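Side-chain contacts in GCN5-related N-acetyltransferase (Sphaerobacter thermophilus, PDB 3TT2), which probably transfers an acyl group from a coenzyme A thioester to an acceptor, as in other members of the GNAT superfamily: residues F272-Y275 with Y276-G279; G253-R256 with P257-G260. All coordinates share one frame; numbering follows the deposited sequence.

Contact 1 (F272-Y275 with Y276-G279); sequences FGVY and YRRG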
loop_
_atom_site.group_PDB
_atom_site.type_symbol
_atom_site.label_atom_id
_atom_site.label_comp_id
_atom_site.label_asym_id
_atom_site.label_seq_id
_atom_site.Cartn_x
_atom_site.Cartn_y
_atom_site.Cartn_z
ATOM N N PHE A 272 -14.049 13.594 -0.648
ATOM C CA PHE A 272 -13.868 14.156 0.677
ATOM C C PHE A 272 -15.184 14.674 1.255
ATOM O O PHE A 272 -15.442 14.571 2.449
ATOM C CB PHE A 272 -12.800 15.249 0.656
ATOM C CG PHE A 272 -11.419 14.728 0.371
ATOM C CD1 PHE A 272 -11.161 13.378 0.418
ATOM C CD2 PHE A 272 -10.379 15.592 0.055
ATOM C CE1 PHE A 272 -9.891 12.899 0.162
ATOM C CE2 PHE A 272 -9.102 15.117 -0.200
ATOM C CZ PHE A 272 -8.859 13.774 -0.152
ATOM N N GLY A 273 -16.028 15.222 0.406
ATOM C CA GLY A 273 -17.298 15.707 0.886
ATOM C C GLY A 273 -18.142 14.560 1.387
ATOM O O GLY A 273 -18.789 14.679 2.411
ATOM N N VAL A 274 -18.127 13.443 0.668
ATOM C CA VAL A 274 -18.894 12.268 1.068
ATOM C C VAL A 274 -18.421 11.722 2.417
ATOM O O VAL A 274 -19.235 11.374 3.279
ATOM C CB VAL A 274 -18.790 11.156 0.030
ATOM C CG1 VAL A 274 -19.356 9.878 0.586
ATOM C CG2 VAL A 274 -19.501 11.552 -1.255
ATOM N N TYR A 275 -17.101 11.666 2.591
ATOM C CA TYR A 275 -16.508 11.211 3.840
ATOM C C TYR A 275 -16.864 12.165 4.953
ATOM O O TYR A 275 -17.170 11.749 6.082
ATOM C CB TYR A 275 -14.985 11.163 3.742
ATOM C CG TYR A 275 -14.413 9.914 3.131
ATOM C CD1 TYR A 275 -14.558 8.682 3.752
ATOM C CD2 TYR A 275 -13.692 9.973 1.955
ATOM C CE1 TYR A 275 -14.019 7.529 3.187
ATOM C CE2 TYR A 275 -13.160 8.844 1.386
ATOM C CZ TYR A 275 -13.327 7.620 1.996
ATOM O OH TYR A 275 -12.773 6.500 1.418
ATOM N N TYR A 276 -16.787 13.453 4.642
ATOM C CA TYR A 276 -17.004 14.443 5.671
ATOM C C TYR A 276 -18.431 14.361 6.149
ATOM O O TYR A 276 -18.689 14.341 7.338
ATOM C CB TYR A 276 -16.706 15.856 5.198
ATOM C CG TYR A 276 -17.123 16.883 6.227
ATOM C CD1 TYR A 276 -16.332 17.129 7.362
ATOM C CD2 TYR A 276 -18.321 17.595 6.092
ATOM C CE1 TYR A 276 -16.722 18.063 8.327
ATOM C CE2 TYR A 276 -18.715 18.531 7.054
ATOM C CZ TYR A 276 -17.909 18.752 8.158
ATOM O OH TYR A 276 -18.286 19.663 9.092
ATOM N N ARG A 277 -19.376 14.290 5.230
ATOM C CA ARG A 277 -20.745 14.375 5.692
ATOM C C ARG A 277 -21.258 13.014 6.177
ATOM O O ARG A 277 -22.352 12.886 6.706
ATOM C CB ARG A 277 -21.626 15.143 4.692
ATOM C CG ARG A 277 -22.273 14.358 3.609
ATOM C CD ARG A 277 -22.817 15.356 2.590
ATOM N NE ARG A 277 -21.792 15.767 1.628
ATOM C CZ ARG A 277 -21.558 15.143 0.476
ATOM N NH1 ARG A 277 -22.287 14.083 0.118
ATOM N NH2 ARG A 277 -20.600 15.582 -0.323
ATOM N N ARG A 278 -20.405 12.015 6.017
ATOM C CA ARG A 278 -20.536 10.697 6.643
ATOM C C ARG A 278 -19.954 10.625 8.068
ATOM O O ARG A 278 -20.247 9.701 8.842
ATOM C CB ARG A 278 -19.764 9.729 5.772
ATOM C CG ARG A 278 -19.903 8.311 6.084
ATOM C CD ARG A 278 -20.102 7.627 4.770
ATOM N NE ARG A 278 -19.503 6.304 4.743
ATOM C CZ ARG A 278 -19.621 5.469 3.721
ATOM N NH1 ARG A 278 -20.328 5.814 2.647
ATOM N NH2 ARG A 278 -19.036 4.286 3.775
ATOM N N GLY A 279 -19.101 11.590 8.397
ATOM C CA GLY A 279 -18.457 11.650 9.697
ATOM C C GLY A 279 -17.101 10.961 9.808
ATOM O O GLY A 279 -16.599 10.731 10.923
#

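Contact 2 (G253-R256 with P257-G260); sequences GVRR and PWRG. With SO4 (sulfate ion), chain B.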
loop_
_atom_site.group_PDB
_atom_site.type_symbol
_atom_site.label_atom_id
_atom_site.label_comp_id
_atom_site.label_asym_id
_atom_site.label_seq_id
_atom_site.Cartn_x
_atom_site.Cartn_y
_atom_site.Cartn_z
ATOM N N GLY A 253 -7.945 8.735 -10.720
ATOM C CA GLY A 253 -7.305 8.820 -12.022
ATOM C C GLY A 253 -8.172 9.206 -13.200
ATOM O O GLY A 253 -9.373 8.979 -13.210
ATOM N N VAL A 254 -7.542 9.756 -14.230
ATOM C CA VAL A 254 -8.277 10.240 -15.379
ATOM C C VAL A 254 -7.760 9.540 -16.612
ATOM O O VAL A 254 -6.564 9.347 -16.747
ATOM C CB VAL A 254 -8.162 11.775 -15.498
ATOM C CG1 VAL A 254 -9.003 12.286 -16.638
ATOM C CG2 VAL A 254 -8.622 12.427 -14.213
ATOM N N ARG A 255 -8.663 9.122 -17.499
ATOM C CA ARG A 255 -8.275 8.540 -18.786
ATOM C C ARG A 255 -7.590 9.599 -19.634
ATOM O O ARG A 255 -7.923 10.774 -19.532
ATOM C CB ARG A 255 -9.497 7.939 -19.472
ATOM C CG ARG A 255 -9.834 6.577 -18.894
ATOM C CD ARG A 255 -11.260 6.177 -19.054
ATOM N NE ARG A 255 -11.610 6.047 -20.456
ATOM C CZ ARG A 255 -12.516 5.194 -20.917
ATOM N NH1 ARG A 255 -13.142 4.383 -20.069
ATOM N NH2 ARG A 255 -12.790 5.151 -22.220
ATOM N N ARG A 256 -6.622 9.193 -20.452
ATOM C CA ARG A 256 -5.729 10.158 -21.119
ATOM C C ARG A 256 -6.388 11.327 -21.867
ATOM O O ARG A 256 -5.953 12.467 -21.720
ATOM C CB ARG A 256 -4.672 9.462 -21.986
ATOM C CG ARG A 256 -3.748 10.427 -22.751
ATOM C CD ARG A 256 -2.557 9.710 -23.397
ATOM N NE ARG A 256 -1.724 9.054 -22.389
ATOM C CZ ARG A 256 -1.488 7.745 -22.336
ATOM N NH1 ARG A 256 -2.006 6.938 -23.252
ATOM N NH2 ARG A 256 -0.722 7.242 -21.375
ATOM N N PRO A 257 -7.440 11.057 -22.656
ATOM C CA PRO A 257 -8.058 12.148 -23.415
ATOM C C PRO A 257 -8.652 13.234 -22.531
ATOM O O PRO A 257 -8.874 14.353 -22.999
ATOM C CB PRO A 257 -9.210 11.458 -24.127
ATOM C CG PRO A 257 -8.826 10.044 -24.194
ATOM C CD PRO A 257 -8.105 9.776 -22.932
ATOM N N TRP A 258 -8.977 12.902 -21.285
ATOM C CA TRP A 258 -9.545 13.906 -20.390
ATOM C C TRP A 258 -8.631 14.610 -19.396
ATOM O O TRP A 258 -9.110 15.326 -18.522
ATOM C CB TRP A 258 -10.854 13.442 -19.775
ATOM C CG TRP A 258 -11.851 13.134 -20.838
ATOM C CD1 TRP A 258 -12.730 14.003 -21.430
ATOM C CD2 TRP A 258 -12.028 11.879 -21.489
ATOM N NE1 TRP A 258 -13.467 13.347 -22.389
ATOM C CE2 TRP A 258 -13.053 12.041 -22.441
ATOM C CE3 TRP A 258 -11.437 10.620 -21.339
ATOM C CZ2 TRP A 258 -13.489 11.001 -23.243
ATOM C CZ3 TRP A 258 -11.877 9.583 -22.131
ATOM C CH2 TRP A 258 -12.893 9.777 -23.069
ATOM N N ARG A 259 -7.335 14.358 -19.472
ATOM C CA ARG A 259 -6.404 14.976 -18.535
ATOM C C ARG A 259 -6.243 16.482 -18.751
ATOM O O ARG A 259 -6.550 17.001 -19.825
ATOM C CB ARG A 259 -5.043 14.278 -18.575
ATOM C CG ARG A 259 -4.976 12.994 -17.760
ATOM C CD ARG A 259 -3.910 12.074 -18.318
ATOM N NE ARG A 259 -3.963 10.746 -17.715
ATOM C CZ ARG A 259 -3.198 9.718 -18.075
ATOM N NH1 ARG A 259 -2.307 9.843 -19.057
ATOM N NH2 ARG A 259 -3.326 8.555 -17.449
ATOM N N GLY A 260 -5.777 17.175 -17.712
ATOM C CA GLY A 260 -5.536 18.609 -17.779
ATOM C C GLY A 260 -6.788 19.469 -17.682
ATOM O O GLY A 260 -6.773 20.641 -18.052
HETATM S S SO4 B . -5.676 15.489 -14.180
HETATM O O1 SO4 B . -7.112 15.722 -14.136
HETATM O O2 SO4 B . -4.976 16.360 -13.272
HETATM O O3 SO4 B . -5.369 14.094 -13.869
HETATM O O4 SO4 B . -5.174 15.833 -15.504
#

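Contact 1 (F272-Y275 with Y276-G279)
R277 folds back over the peptide between G273 and V274 through two torsions: CG sits between the backbone N and the carbonyl carbon (chi1 89°), and a second bend at chi3 (85°) turns the guanidinium toward the preceding turn. One face of that flat group lies over the backbone, with R277 NH2 3.2 Å from G273 C. G273 O lies off-centre under the same face, toward the rim, 3.4 Å from R277 CZ; the angles at R277 NE and NH2 are too poor for a hydrogen bond to it. Beyond the peptide, V274 CG2 meets R277 NH1 at 4.0 Å, the two side chains crossing at an angle.

The stretch exemplifies how a helix closes. These are the last turns of helix 263-278, the crossover helix of a beta-alpha-beta unit in the GNAT fold, and G279, with phi 92°, ends it in a Schellman motif. Regular bonds persist up to R277: Y276 N reaches F272 O at 2.8 Å and R277 N reaches G273 O at 2.9 Å. R278 N then divides itself between two weak bonds, to V274 O at 3.0 Å and Y275 O at 3.2 Å.

R278 CB packs on V274 O while the rest of its chain leads away, to salt bridges with D219 and E221 near a bound MES molecule that probably comes from the crystallisation liquor. Y275 is buried, resting on L222 and V283, and its hydroxyl is hydrogen-bonded to Q241 O.

Contact 2 (G253-R256 with P257-G260)
The chain leaves strand 246-254 at V254 and bends through a short 3-10 turn, R256 to W258, in which W258 N bonds to R255 O at 3.0 Å and R259 N to R256 O at 3.2 Å; both donors stand above the plane of the carbonyl they address. This is probably the start of the GNAT loop that, in relatives, binds the pyrophosphate of acetyl-CoA, and R259 is consistent with the first residue of its Q/R-x-x-G-x-G/A signature.

V254, just before the turn, offers its two methyls to different neighbours. CG1, placed anti to the backbone N, packs on W258 CB at 3.8 Å, whereas CG2 faces the bound sulfate. Replacing V254 with an alanine removes both methyls, which would probably open a gap beside W258 CB and take away the methyl that lies against the sulfate.

R255 runs alongside W258, its CB at the indole edge, 3.8 Å from W258 CE3 and in the ring plane; the guanidinium is turned 66° from the ring. A190 and A194 of helix 184-194 touch the same arginine, and W258 NE1 has a weak hydrogen bond to E228.

R259 stretches back along the turn, one guanidinium face over R256 CA, and its NE gives V254 O a weak bond of 3.1 Å. Two like charges meet obliquely here, with R256 NE 3.5 Å from R259 NH1 and the guanidinium planes 78° apart.

The sulfate, probably from the crystallisation liquor, occupies a place consistent with a cofactor phosphate: G260 N donates to its O4 at 2.7 Å in a nearly straight bond of 175°.

In the fold
Contacts 1 and 2 illustrate how the lead-in and the end of one crossover helix are built. Contact 2 lies at the surface, in the loop leading from strand 246-254 into helix 263-278; contact 1 finishes that helix and is partly buried, with F272 and Y275 packed against strand 282-290. Their centres are 25 Å apart and their nearest atoms about 12 Å, so they do not touch; contact 2 precedes the helix that contact 1 ends. Arginines mark both, but differently: at 276-279 R278 is matched by carboxylates, while at 257-260 the backbone holds an anion. G279 and G260 both adopt positive phi, the first ending a helix, the second presenting its amide to sulfate.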